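Local coordinates for protein carboxylesterase (EST-2) (Archaeoglobus fulgidus, PDB 5FRD) that probably hydrolyses carboxylic esters as a thermophilic alpha/beta hydrolase and holds a coenzyme A molecule close to its active site, at residues Val14-Gly19 with Gly46-Pro52; Leu111-Arg117 with Tyr207-Phe211; Val120-Ile124 with Leu138-Met142; Gly81-Gly87 with Glu104-Val110. All coordinates share one frame; numbering follows the deposited sequence. Where two conformers were deposited one is given.

Contact 1 of 4, residues Val14-Gly19 with Gly46-Pro52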
# COMPACT_ATOMS: atom_id res chain seq x y z
N VAL A 14 -15.80 7.34 -4.74
CA VAL A 14 -14.37 7.06 -4.51
C VAL A 14 -13.58 8.24 -5.05
O VAL A 14 -13.69 8.61 -6.20
CB VAL A 14 -13.93 5.75 -5.18
CG1 VAL A 14 -12.42 5.54 -5.03
CG2 VAL A 14 -14.67 4.56 -4.57
N SER A 15 -12.73 8.82 -4.18
CA SER A 15 -11.81 9.86 -4.59
C SER A 15 -10.44 9.28 -4.88
O SER A 15 -10.05 8.28 -4.25
CB SER A 15 -11.69 10.90 -3.50
OG SER A 15 -11.03 12.07 -4.00
N LEU A 16 -9.76 9.88 -5.82
CA LEU A 16 -8.36 9.55 -6.13
C LEU A 16 -7.57 10.83 -6.30
O LEU A 16 -8.09 11.85 -6.71
CB LEU A 16 -8.22 8.68 -7.37
CG LEU A 16 -9.03 7.37 -7.37
CD1 LEU A 16 -10.38 7.53 -8.08
CD2 LEU A 16 -8.27 6.24 -8.03
N LEU A 17 -6.26 10.73 -6.05
CA LEU A 17 -5.32 11.77 -6.45
C LEU A 17 -4.64 11.30 -7.70
O LEU A 17 -4.31 10.11 -7.84
CB LEU A 17 -4.29 12.04 -5.37
CG LEU A 17 -4.81 12.67 -4.10
CD1 LEU A 17 -3.66 12.82 -3.11
CD2 LEU A 17 -5.48 14.01 -4.36
N LYS A 18 -4.35 12.20 -8.62
CA LYS A 18 -3.64 11.85 -9.84
C LYS A 18 -2.58 12.87 -10.18
O LYS A 18 -2.73 14.06 -9.97
CB LYS A 18 -4.54 11.70 -11.04
CG LYS A 18 -5.28 12.95 -11.40
CD LYS A 18 -6.18 12.74 -12.62
CE LYS A 18 -5.41 12.86 -13.92
NZ LYS A 18 -6.32 12.59 -15.08
N GLY A 19 -1.47 12.34 -10.65
CA GLY A 19 -0.40 13.11 -11.25
C GLY A 19 -0.41 13.00 -12.74
O GLY A 19 -1.48 12.80 -13.34
N GLY A 46 0.54 8.75 -12.23
CA GLY A 46 -0.44 7.71 -11.96
C GLY A 46 -1.58 8.20 -11.09
O GLY A 46 -1.80 9.39 -10.90
N TYR A 47 -2.30 7.24 -10.51
CA TYR A 47 -3.46 7.47 -9.66
C TYR A 47 -3.32 6.76 -8.33
O TYR A 47 -2.93 5.59 -8.30
CB TYR A 47 -4.72 6.89 -10.32
CG TYR A 47 -5.32 7.67 -11.45
CD1 TYR A 47 -4.78 7.59 -12.71
CD2 TYR A 47 -6.44 8.46 -11.26
CE1 TYR A 47 -5.37 8.29 -13.80
CE2 TYR A 47 -7.04 9.14 -12.33
CZ TYR A 47 -6.48 9.05 -13.55
OH TYR A 47 -7.08 9.70 -14.64
N ALA A 48 -3.68 7.44 -7.25
CA ALA A 48 -3.71 6.86 -5.91
C ALA A 48 -5.12 6.90 -5.36
O ALA A 48 -5.72 7.97 -5.30
CB ALA A 48 -2.76 7.60 -4.96
N ILE A 49 -5.63 5.75 -4.97
CA ILE A 49 -6.98 5.68 -4.44
C ILE A 49 -7.08 6.16 -3.00
O ILE A 49 -6.18 5.91 -2.20
CB ILE A 49 -7.51 4.25 -4.58
CG1 ILE A 49 -9.02 4.17 -4.32
CG2 ILE A 49 -6.76 3.27 -3.70
CD1 ILE A 49 -9.64 2.81 -4.64
N ASP A 50 -8.18 6.81 -2.63
CA ASP A 50 -8.62 6.86 -1.23
C ASP A 50 -9.56 5.67 -1.03
O ASP A 50 -10.65 5.67 -1.61
CB ASP A 50 -9.43 8.14 -0.91
CG ASP A 50 -8.61 9.39 -0.73
OD1 ASP A 50 -7.44 9.32 -0.30
OD2 ASP A 50 -9.22 10.50 -0.88
N LEU A 51 -9.16 4.61 -0.35
CA LEU A 51 -10.10 3.52 -0.13
C LEU A 51 -11.34 4.05 0.58
O LEU A 51 -11.25 5.00 1.37
CB LEU A 51 -9.46 2.40 0.71
CG LEU A 51 -8.37 1.57 0.04
CD1 LEU A 51 -7.68 0.69 1.05
CD2 LEU A 51 -8.89 0.76 -1.14
N PRO A 52 -12.50 3.46 0.30
CA PRO A 52 -13.67 3.84 1.11
C PRO A 52 -13.32 3.82 2.59
O PRO A 52 -12.46 3.03 3.03
CB PRO A 52 -14.70 2.78 0.74
CG PRO A 52 -14.34 2.40 -0.65
CD PRO A 52 -12.83 2.42 -0.68
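Residues 14-18 and 47-49 run antiparallel, Leu17 and Ala48 forming a hydrogen-bonded pair in which Ala48 N reaches Leu17 O at 2.8 Å and Leu17 N returns to Ala48 O at 2.9 Å. This pairing belongs to the antiparallel start of the mixed alpha/beta-hydrolase sheet, where strand 12-18 lies between 3-9 and 47-49. Hydrogen bonds from Asp50 N to Ser15 O and from Gly19 N to Gly46 O (3.0 Å) continue the ladder at its two ends.

The side chains of Leu16, Lys18, Tyr47 and Ile49 share one face of the sheet, which helix 65-79 covers in part. Leu16 CD2 rests against Ile49 CB, and Val14 CG1 meets Ile49 CG1 at 3.7 Å. Asp50 OD2 lies beside Ser15 CB (3.6 Å) and makes a salt bridge with Arg4, which Ser15 OG also meets; OD1 accepts from Ala34 N.

Lys18 and Tyr47 lie side by side. With CG between the backbone N and the carbonyl carbon (chi1 61°), the lysine chain follows the ring, then bends at chi3, and in one of its two conformers NZ donates to Tyr47 OH at 3.0 Å. With an alanine in place of Tyr47, the Lys18 chain is likely to lose its flat support and its ammonium this partner. Lys18 CB sits over one ring face, 3.9 Å from the Tyr47 centroid, as a CH-pi contact.

Contact 2 of 4, residues Leu111-Arg117 with Tyr207-Phe211. With COA (coenzyme A), chain C.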
# COMPACT_ATOMS: atom_id res chain seq x y z
N LEU A 111 5.20 -4.42 -4.16
CA LEU A 111 4.80 -4.77 -2.82
C LEU A 111 5.75 -4.04 -1.88
O LEU A 111 6.95 -4.33 -1.85
CB LEU A 111 4.89 -6.28 -2.61
CG LEU A 111 3.98 -7.08 -3.55
CD1 LEU A 111 4.28 -8.56 -3.35
CD2 LEU A 111 2.50 -6.77 -3.30
N VAL A 112 5.22 -3.09 -1.14
CA VAL A 112 6.00 -2.19 -0.31
C VAL A 112 5.60 -2.38 1.14
O VAL A 112 4.44 -2.20 1.51
CB VAL A 112 5.74 -0.71 -0.69
CG1 VAL A 112 6.69 0.18 0.08
CG2 VAL A 112 5.87 -0.47 -2.20
N GLY A 113 6.56 -2.71 2.02
CA GLY A 113 6.26 -2.81 3.43
C GLY A 113 4.99 -3.62 3.70
O GLY A 113 4.02 -3.14 4.32
N THR A 114 4.96 -4.86 3.21
CA THR A 114 3.78 -5.68 3.31
C THR A 114 4.16 -7.12 3.55
O THR A 114 5.27 -7.39 3.99
CB THR A 114 2.88 -5.41 2.07
OG1 THR A 114 1.60 -6.04 2.24
CG2 THR A 114 3.51 -5.88 0.79
N GLY A 115 3.23 -8.04 3.37
CA GLY A 115 3.48 -9.43 3.71
C GLY A 115 2.37 -10.32 3.21
O GLY A 115 1.26 -9.86 2.87
N ALA A 116 2.66 -11.60 3.17
CA ALA A 116 1.66 -12.63 2.86
C ALA A 116 0.72 -12.94 4.01
O ALA A 116 -0.32 -13.56 3.83
CB ALA A 116 2.36 -13.90 2.41
N ARG A 117 1.06 -12.47 5.20
CA ARG A 117 0.29 -12.59 6.41
C ARG A 117 0.64 -11.36 7.25
O ARG A 117 1.84 -11.00 7.35
CB ARG A 117 0.66 -13.86 7.17
CG ARG A 117 -0.20 -14.12 8.40
CD ARG A 117 0.34 -15.28 9.23
NE ARG A 117 0.04 -16.56 8.59
CZ ARG A 117 0.40 -17.74 9.07
NH1 ARG A 117 1.12 -17.83 10.19
NH2 ARG A 117 0.07 -18.84 8.40
N TYR A 207 9.67 -10.76 5.70
CA TYR A 207 8.41 -10.80 4.96
C TYR A 207 8.67 -10.56 3.47
O TYR A 207 7.95 -11.09 2.59
CB TYR A 207 7.43 -9.76 5.44
CG TYR A 207 6.81 -9.94 6.80
CD1 TYR A 207 7.30 -10.88 7.73
CD2 TYR A 207 5.71 -9.17 7.18
CE1 TYR A 207 6.71 -11.02 9.00
CE2 TYR A 207 5.13 -9.30 8.44
CZ TYR A 207 5.65 -10.22 9.36
OH TYR A 207 5.12 -10.36 10.64
N HIS A 208 9.67 -9.74 3.17
CA HIS A 208 10.00 -9.33 1.81
C HIS A 208 10.88 -10.36 1.11
O HIS A 208 10.71 -10.63 -0.08
CB HIS A 208 10.56 -7.91 1.84
CG HIS A 208 9.55 -6.93 2.35
ND1 HIS A 208 9.30 -6.72 3.68
CD2 HIS A 208 8.61 -6.24 1.68
CE1 HIS A 208 8.29 -5.89 3.81
NE2 HIS A 208 7.85 -5.59 2.61
N GLU A 209 11.81 -10.95 1.86
CA GLU A 209 12.52 -12.11 1.32
C GLU A 209 11.56 -13.26 1.04
O GLU A 209 11.77 -13.99 0.09
CB GLU A 209 13.63 -12.55 2.28
CG GLU A 209 14.84 -11.64 2.30
CD GLU A 209 15.78 -11.77 1.13
OE1 GLU A 209 15.46 -12.47 0.14
OE2 GLU A 209 16.87 -11.14 1.17
N PHE A 210 10.48 -13.39 1.82
CA PHE A 210 9.49 -14.46 1.56
C PHE A 210 8.87 -14.26 0.19
O PHE A 210 8.83 -15.19 -0.63
CB PHE A 210 8.42 -14.48 2.64
CG PHE A 210 7.36 -15.51 2.39
CD1 PHE A 210 7.52 -16.79 2.88
CD2 PHE A 210 6.23 -15.21 1.66
CE1 PHE A 210 6.55 -17.77 2.69
CE2 PHE A 210 5.26 -16.20 1.43
CZ PHE A 210 5.43 -17.49 1.93
N PHE A 211 8.41 -13.05 -0.10
CA PHE A 211 7.92 -12.78 -1.46
C PHE A 211 8.96 -13.04 -2.53
O PHE A 211 8.69 -13.65 -3.58
CB PHE A 211 7.50 -11.31 -1.62
CG PHE A 211 6.24 -10.91 -0.88
CD1 PHE A 211 5.05 -11.60 -1.07
CD2 PHE A 211 6.25 -9.75 -0.09
CE1 PHE A 211 3.89 -11.13 -0.43
CE2 PHE A 211 5.09 -9.33 0.54
CZ PHE A 211 3.94 -10.03 0.38
N1A COA C . 6.09 -13.62 5.78
C2A COA C . 6.89 -14.65 6.12
N3A COA C . 6.73 -15.30 7.28
C4A COA C . 5.74 -14.97 8.13
C5A COA C . 4.83 -13.88 7.83
C6A COA C . 5.05 -13.21 6.56
N6A COA C . 4.26 -12.18 6.21
N7A COA C . 3.96 -13.74 8.84
C8A COA C . 4.27 -14.71 9.72
N9A COA C . 5.33 -15.43 9.29
C1B COA C . 5.96 -16.54 10.03
C2B COA C . 6.69 -15.95 11.21
O2B COA C . 7.99 -15.52 10.82
C3B COA C . 6.64 -17.10 12.20
O3B COA C . 7.70 -18.01 11.91
P3B COA C . 8.61 -18.68 13.06
O7A COA C . 7.59 -19.49 13.83
O8A COA C . 9.20 -17.49 13.79
O9A COA C . 9.64 -19.47 12.28
C4B COA C . 5.30 -17.76 11.92
O4B COA C . 4.97 -17.39 10.56
C5B COA C . 4.18 -17.35 12.85
O5B COA C . 4.02 -15.92 12.81
P1A COA C . 2.59 -15.23 12.99
O1A COA C . 1.56 -15.92 12.18
O2A COA C . 2.83 -13.75 12.70
O3A COA C . 2.12 -15.42 14.52
P2A COA C . 2.92 -15.13 15.88
O4A COA C . 1.86 -15.40 16.91
O5A COA C . 4.25 -15.83 15.86
O6A COA C . 3.32 -13.56 15.89
CBP COA C . 3.06 -11.21 15.98
CCP COA C . 2.33 -12.55 15.95
CDP COA C . 2.02 -10.10 15.97
CEP COA C . 3.89 -11.14 17.27
CAP COA C . 3.97 -11.11 14.73
OAP COA C . 3.19 -11.34 13.52
C9P COA C . 4.68 -9.78 14.64
O9P COA C . 5.55 -9.49 15.43
N8P COA C . 4.32 -8.97 13.62
C7P COA C . 5.01 -7.72 13.29
C6P COA C . 4.44 -6.49 13.98
C5P COA C . 3.09 -5.98 13.52
O5P COA C . 2.20 -5.72 14.34
N4P COA C . 2.93 -5.76 12.21
C3P COA C . 1.74 -5.17 11.65
C2P COA C . 1.47 -5.76 10.28
S1P COA C . 0.07 -4.89 9.55
O HOH W 1 5.46 -12.17 3.45
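The adenine end of the coenzyme A pocket is built where the loop after strand 106-112 meets helix 205-214, and Tyr207, Ala116 and Arg117 touch both each other's segment and the ligand. Tyr207 lays one ring face under the base: N6A stands 3.3 Å above the ring plane, over its centre, while Thr114 O approaches the same ring in plane at its edge. The amino group N6A also donates to Arg117 O (2.9 Å), and a water accepts from N6A and from Ala116 N while donating to Tyr207 O, so that loop, helix and base are joined through one point. Phe210 comes against C2A through CB and touches Ala116 CB with CE2. Arg117, extended from the backbone with CG anti to N (chi1 -175°) and bent at chi3, sends NH1 to O1A of the pyrophosphate at 2.8 Å, the oxygen lying in the guanidinium plane; its NE pairs with Asp176.

In this alpha/beta-hydrolase fold the loop leaves the C-terminal end of a central parallel strand. The next residue of the helix, His208, accepts through NE2 from Thr114 N (3.0 Å), the donor tilted 24° from the imidazole plane; ND1 is held by Pro204 O. Phe211, one turn on from Tyr207, is set between strand and loop. Leu111 CD1 stands over the centre of one ring face, 3.7 Å from the centroid and 4° off the normal, a CH-pi contact, whereas the rim carbon CZ lies 3.2 Å from Gly115 C.

Contact 3 of 4, residues Val120-Ile124 with Leu138-Met142. With COA (coenzyme A), chain C.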
# COMPACT_ATOMS: atom_id res chain seq x y z
N VAL A 120 -1.12 -8.52 13.63
CA VAL A 120 -0.82 -7.29 14.33
C VAL A 120 -0.55 -7.57 15.83
O VAL A 120 -1.31 -8.28 16.48
CB VAL A 120 -1.97 -6.30 14.18
CG1 VAL A 120 -1.66 -4.99 14.90
CG2 VAL A 120 -2.28 -6.05 12.70
N LEU A 121 0.51 -6.97 16.33
CA LEU A 121 0.85 -7.09 17.76
C LEU A 121 -0.37 -6.79 18.59
O LEU A 121 -0.96 -5.72 18.45
CB LEU A 121 1.90 -6.07 18.15
CG LEU A 121 3.36 -6.33 17.83
CD1 LEU A 121 4.16 -5.07 18.09
CD2 LEU A 121 3.88 -7.51 18.65
N PRO A 122 -0.79 -7.73 19.48
CA PRO A 122 -1.93 -7.44 20.35
C PRO A 122 -1.81 -6.16 21.18
O PRO A 122 -2.79 -5.43 21.34
CB PRO A 122 -1.99 -8.68 21.24
CG PRO A 122 -1.55 -9.76 20.33
CD PRO A 122 -0.41 -9.15 19.55
N GLU A 123 -0.62 -5.80 21.58
CA GLU A 123 -0.38 -4.51 22.29
C GLU A 123 -0.78 -3.27 21.44
O GLU A 123 -1.12 -2.22 21.98
CB GLU A 123 1.08 -4.45 22.70
CG GLU A 123 1.43 -3.30 23.64
CD GLU A 123 2.82 -3.43 24.26
OE1 GLU A 123 3.59 -4.33 23.86
OE2 GLU A 123 3.16 -2.62 25.16
N ILE A 124 -0.70 -3.38 20.12
CA ILE A 124 -1.20 -2.32 19.24
C ILE A 124 -2.70 -2.51 19.10
O ILE A 124 -3.46 -1.60 19.36
CB ILE A 124 -0.50 -2.32 17.85
CG1 ILE A 124 1.01 -2.03 17.96
CG2 ILE A 124 -1.16 -1.31 16.90
CD1 ILE A 124 1.85 -2.24 16.70
N LEU A 138 3.59 3.13 19.89
CA LEU A 138 4.28 1.84 19.68
C LEU A 138 4.34 1.48 18.19
O LEU A 138 5.41 1.20 17.65
CB LEU A 138 3.56 0.75 20.47
CG LEU A 138 4.10 -0.67 20.26
CD1 LEU A 138 5.57 -0.77 20.61
CD2 LEU A 138 3.25 -1.63 21.06
N MET A 139 3.19 1.57 17.53
CA MET A 139 3.15 1.30 16.09
C MET A 139 4.10 2.21 15.33
O MET A 139 4.87 1.80 14.46
CB MET A 139 1.74 1.43 15.57
CG MET A 139 1.63 1.07 14.10
SD MET A 139 -0.08 1.10 13.61
CE MET A 139 0.12 0.85 11.83
N LEU A 140 4.09 3.51 15.63
CA LEU A 140 4.92 4.44 14.88
C LEU A 140 6.41 4.34 15.19
O LEU A 140 7.25 4.60 14.31
CB LEU A 140 4.41 5.86 15.03
CG LEU A 140 3.04 6.04 14.34
CD1 LEU A 140 2.65 7.51 14.36
CD2 LEU A 140 2.97 5.56 12.90
N SER A 141 6.75 3.86 16.40
CA SER A 141 8.14 3.56 16.72
C SER A 141 8.71 2.45 15.83
O SER A 141 9.92 2.36 15.64
CB SER A 141 8.32 3.17 18.21
OG SER A 141 7.84 1.87 18.49
N MET A 142 7.83 1.61 15.30
CA MET A 142 8.18 0.49 14.43
C MET A 142 8.05 0.83 12.94
O MET A 142 8.35 -0.01 12.09
CB MET A 142 7.26 -0.68 14.76
CG MET A 142 7.45 -1.20 16.19
SD MET A 142 6.21 -2.36 16.76
CE MET A 142 6.72 -3.80 15.85
N1A COA C . 6.09 -13.62 5.78
C2A COA C . 6.89 -14.65 6.12
N3A COA C . 6.73 -15.30 7.28
C4A COA C . 5.74 -14.97 8.13
C5A COA C . 4.83 -13.88 7.83
C6A COA C . 5.05 -13.21 6.56
N6A COA C . 4.26 -12.18 6.21
N7A COA C . 3.96 -13.74 8.84
C8A COA C . 4.27 -14.71 9.72
N9A COA C . 5.33 -15.43 9.29
C1B COA C . 5.96 -16.54 10.03
C2B COA C . 6.69 -15.95 11.21
O2B COA C . 7.99 -15.52 10.82
C3B COA C . 6.64 -17.10 12.20
O3B COA C . 7.70 -18.01 11.91
P3B COA C . 8.61 -18.68 13.06
O7A COA C . 7.59 -19.49 13.83
O8A COA C . 9.20 -17.49 13.79
O9A COA C . 9.64 -19.47 12.28
C4B COA C . 5.30 -17.76 11.92
O4B COA C . 4.97 -17.39 10.56
C5B COA C . 4.18 -17.35 12.85
O5B COA C . 4.02 -15.92 12.81
P1A COA C . 2.59 -15.23 12.99
O1A COA C . 1.56 -15.92 12.18
O2A COA C . 2.83 -13.75 12.70
O3A COA C . 2.12 -15.42 14.52
P2A COA C . 2.92 -15.13 15.88
O4A COA C . 1.86 -15.40 16.91
O5A COA C . 4.25 -15.83 15.86
O6A COA C . 3.32 -13.56 15.89
CBP COA C . 3.06 -11.21 15.98
CCP COA C . 2.33 -12.55 15.95
CDP COA C . 2.02 -10.10 15.97
CEP COA C . 3.89 -11.14 17.27
CAP COA C . 3.97 -11.11 14.73
OAP COA C . 3.19 -11.34 13.52
C9P COA C . 4.68 -9.78 14.64
O9P COA C . 5.55 -9.49 15.43
N8P COA C . 4.32 -8.97 13.62
C7P COA C . 5.01 -7.72 13.29
C6P COA C . 4.44 -6.49 13.98
C5P COA C . 3.09 -5.98 13.52
O5P COA C . 2.20 -5.72 14.34
N4P COA C . 2.93 -5.76 12.21
C3P COA C . 1.74 -5.17 11.65
C2P COA C . 1.47 -5.76 10.28
S1P COA C . 0.07 -4.89 9.55
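Apolar contacts carry the meeting of Ile124 with Leu138 and Met139. Ile124 places CG1 beside the backbone N (chi1 -63°), which carries CD1 across to Met139, 3.8 Å from its CB, where the two side chains meet at about a right angle. Its CG1 touches Leu138 CD2, also at 3.8 Å. That same methyl lies across the aliphatic part of Glu123, 3.6 Å from CG. Leu121, in one of its two conformers, and Met142 reach toward each other tip to tip, CD1 meeting CE. Trimming Ile124 to an alanine is likely to open a gap between the two helices and leave Leu138 CD2 and Met139 CB without this partner.

Polar bonds do not cross between the segments. Within them, Ile124 N binds Leu121 O, and Ser141 OG donates to Leu138 O (2.7 Å), tying down the last turn of helix 132-141.

Leu121 N, at the N-cap position of helix 122-125, donates to the pantetheine carbonyl O5P at 2.9 Å with a nearly straight N-H...O angle of 167°, and Met142 CE lies 4.0 Å from C6P. Together the two helices and the residues at their ends form part of the helical region inserted after strand 106-112 of the alpha/beta-hydrolase fold, here lining coenzyme A's pantetheine arm.

Contact 4 of 4, residues Gly81-Gly87 with Glu104-Val110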
# COMPACT_ATOMS: atom_id res chain seq x y z
N GLY A 81 -7.34 1.48 -16.54
CA GLY A 81 -7.63 0.27 -17.31
C GLY A 81 -6.80 -0.90 -16.87
O GLY A 81 -7.35 -1.90 -16.42
N LYS A 82 -5.48 -0.75 -17.04
CA LYS A 82 -4.50 -1.72 -16.55
C LYS A 82 -3.35 -0.92 -15.95
O LYS A 82 -3.08 0.19 -16.36
CB LYS A 82 -3.98 -2.61 -17.66
CG LYS A 82 -5.06 -3.38 -18.38
CD LYS A 82 -4.43 -4.37 -19.35
CE LYS A 82 -5.48 -5.09 -20.18
NZ LYS A 82 -6.19 -6.16 -19.42
N ALA A 83 -2.67 -1.48 -14.95
CA ALA A 83 -1.61 -0.69 -14.31
C ALA A 83 -0.63 -1.56 -13.58
O ALA A 83 -0.92 -2.72 -13.23
CB ALA A 83 -2.21 0.28 -13.30
N VAL A 84 0.55 -0.97 -13.31
CA VAL A 84 1.42 -1.46 -12.26
C VAL A 84 0.73 -1.10 -10.94
O VAL A 84 0.46 0.08 -10.71
CB VAL A 84 2.78 -0.81 -12.40
CG1 VAL A 84 3.69 -1.22 -11.24
CG2 VAL A 84 3.42 -1.16 -13.74
N VAL A 85 0.48 -2.08 -10.11
CA VAL A 85 -0.22 -1.86 -8.85
C VAL A 85 0.77 -1.81 -7.72
O VAL A 85 1.53 -2.78 -7.53
CB VAL A 85 -1.25 -2.95 -8.59
CG1 VAL A 85 -1.97 -2.73 -7.27
CG2 VAL A 85 -2.27 -3.01 -9.74
N VAL A 86 0.80 -0.70 -7.00
CA VAL A 86 1.77 -0.42 -5.92
C VAL A 86 0.98 -0.40 -4.62
O VAL A 86 0.12 0.46 -4.44
CB VAL A 86 2.45 0.92 -6.14
CG1 VAL A 86 3.48 1.19 -5.05
CG2 VAL A 86 3.09 1.03 -7.51
N GLY A 87 1.25 -1.32 -3.71
CA GLY A 87 0.55 -1.40 -2.44
C GLY A 87 1.44 -1.38 -1.24
O GLY A 87 2.42 -2.12 -1.21
N GLU A 104 -5.72 -9.82 -15.06
CA GLU A 104 -5.68 -9.18 -16.34
C GLU A 104 -5.41 -7.67 -16.28
O GLU A 104 -4.90 -7.08 -17.22
CB GLU A 104 -7.01 -9.47 -17.08
CG GLU A 104 -8.29 -8.84 -16.49
CD GLU A 104 -8.90 -9.59 -15.30
OE1 GLU A 104 -8.48 -10.74 -14.98
OE2 GLU A 104 -9.83 -9.01 -14.69
N ILE A 105 -5.78 -7.05 -15.15
CA ILE A 105 -5.61 -5.60 -15.01
C ILE A 105 -4.26 -5.20 -14.40
O ILE A 105 -4.00 -4.02 -14.33
CB ILE A 105 -6.78 -4.89 -14.27
CG1 ILE A 105 -6.80 -5.20 -12.79
CG2 ILE A 105 -8.14 -5.23 -14.94
CD1 ILE A 105 -7.94 -4.57 -12.00
N CYS A 106 -3.46 -6.19 -14.00
CA CYS A 106 -2.15 -5.97 -13.38
C CYS A 106 -1.04 -6.18 -14.37
O CYS A 106 -0.82 -7.31 -14.86
CB CYS A 106 -1.94 -6.93 -12.27
SG CYS A 106 -3.13 -6.74 -10.97
N LEU A 107 -0.34 -5.11 -14.70
CA LEU A 107 0.82 -5.20 -15.55
C LEU A 107 2.03 -5.69 -14.75
O LEU A 107 2.94 -6.35 -15.29
CB LEU A 107 1.17 -3.86 -16.15
CG LEU A 107 0.06 -3.14 -16.92
CD1 LEU A 107 0.55 -1.78 -17.35
CD2 LEU A 107 -0.37 -4.00 -18.12
N ALA A 108 2.03 -5.37 -13.46
CA ALA A 108 3.14 -5.72 -12.56
C ALA A 108 2.68 -5.36 -11.15
O ALA A 108 1.68 -4.67 -10.98
CB ALA A 108 4.39 -4.94 -12.90
N LEU A 109 3.38 -5.86 -10.14
CA LEU A 109 3.07 -5.62 -8.73
C LEU A 109 4.26 -4.99 -8.06
O LEU A 109 5.39 -5.41 -8.31
CB LEU A 109 2.74 -6.92 -8.03
CG LEU A 109 1.36 -7.53 -8.25
CD1 LEU A 109 1.27 -8.88 -7.56
CD2 LEU A 109 0.28 -6.64 -7.66
N VAL A 110 4.03 -4.02 -7.19
CA VAL A 110 5.06 -3.42 -6.36
C VAL A 110 4.55 -3.57 -4.95
O VAL A 110 3.55 -2.98 -4.56
CB VAL A 110 5.37 -2.00 -6.75
CG1 VAL A 110 6.46 -1.45 -5.82
CG2 VAL A 110 5.76 -1.89 -8.20
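Val110 N donates to Val85 O at 2.8 Å with an N-H...O angle of 159°, one rung of a parallel pairing. Val85 N in turn binds Ala108 O and Gly87 N reaches Val110 O, while nearer the start of the strands Ala83 N binds Ile105 O and Leu107 N binds Ala83 O. The chain turns a corner at Leu107, and Ala108 N is buried there without a partner. At the exposed edge Lys82, in one of its two conformers, bends at chi4 and sends NZ to Glu104 O (2.7 Å), 53° out of the carbonyl plane; Glu104 OE2 is bound by Asn102.

On one face Val84 CG1 meets Val110 CG2 at 3.7 Å, and Val86 lies side by side with Val110, its CG2 against Val110 CB; helix 235-249 covers Val84, Ala108 and Val110. On the other, Val85 CB meets Leu109 CD2, with helix 90-101 packed on Val85 and Cys106.

These two strands and helix 90-101 make a beta-alpha-beta unit. Because the backbone bonds run up to Gly87 N, the strand that carries this first glycine of the probable nucleophile elbow close to its C-terminal end is hydrogen-bonded to its neighbour, its valines packed in apolar surroundings.

From the N terminus, contact 1 closes first, bringing strand 12-18 back against strand 47-49 over a loop of 26 residues at the antiparallel side of the sheet. Contact 4 follows, joining strands 83-88 and 106-112 over a short helical crossover. Contact 2 then opens on the same strand 106-112, which it continues, and spans 89 residues to helix 205-214; the two contacts touch where Val112 N lies 3.0 Å from Gly87 O, a probable hydrogen bond. Contact 3 is nested inside that long loop, pairing helices 122-125 and 132-141. Contacts 2 and 3 both meet coenzyme A, whereas contact 1 lies on the opposite side of the chain's centre from them.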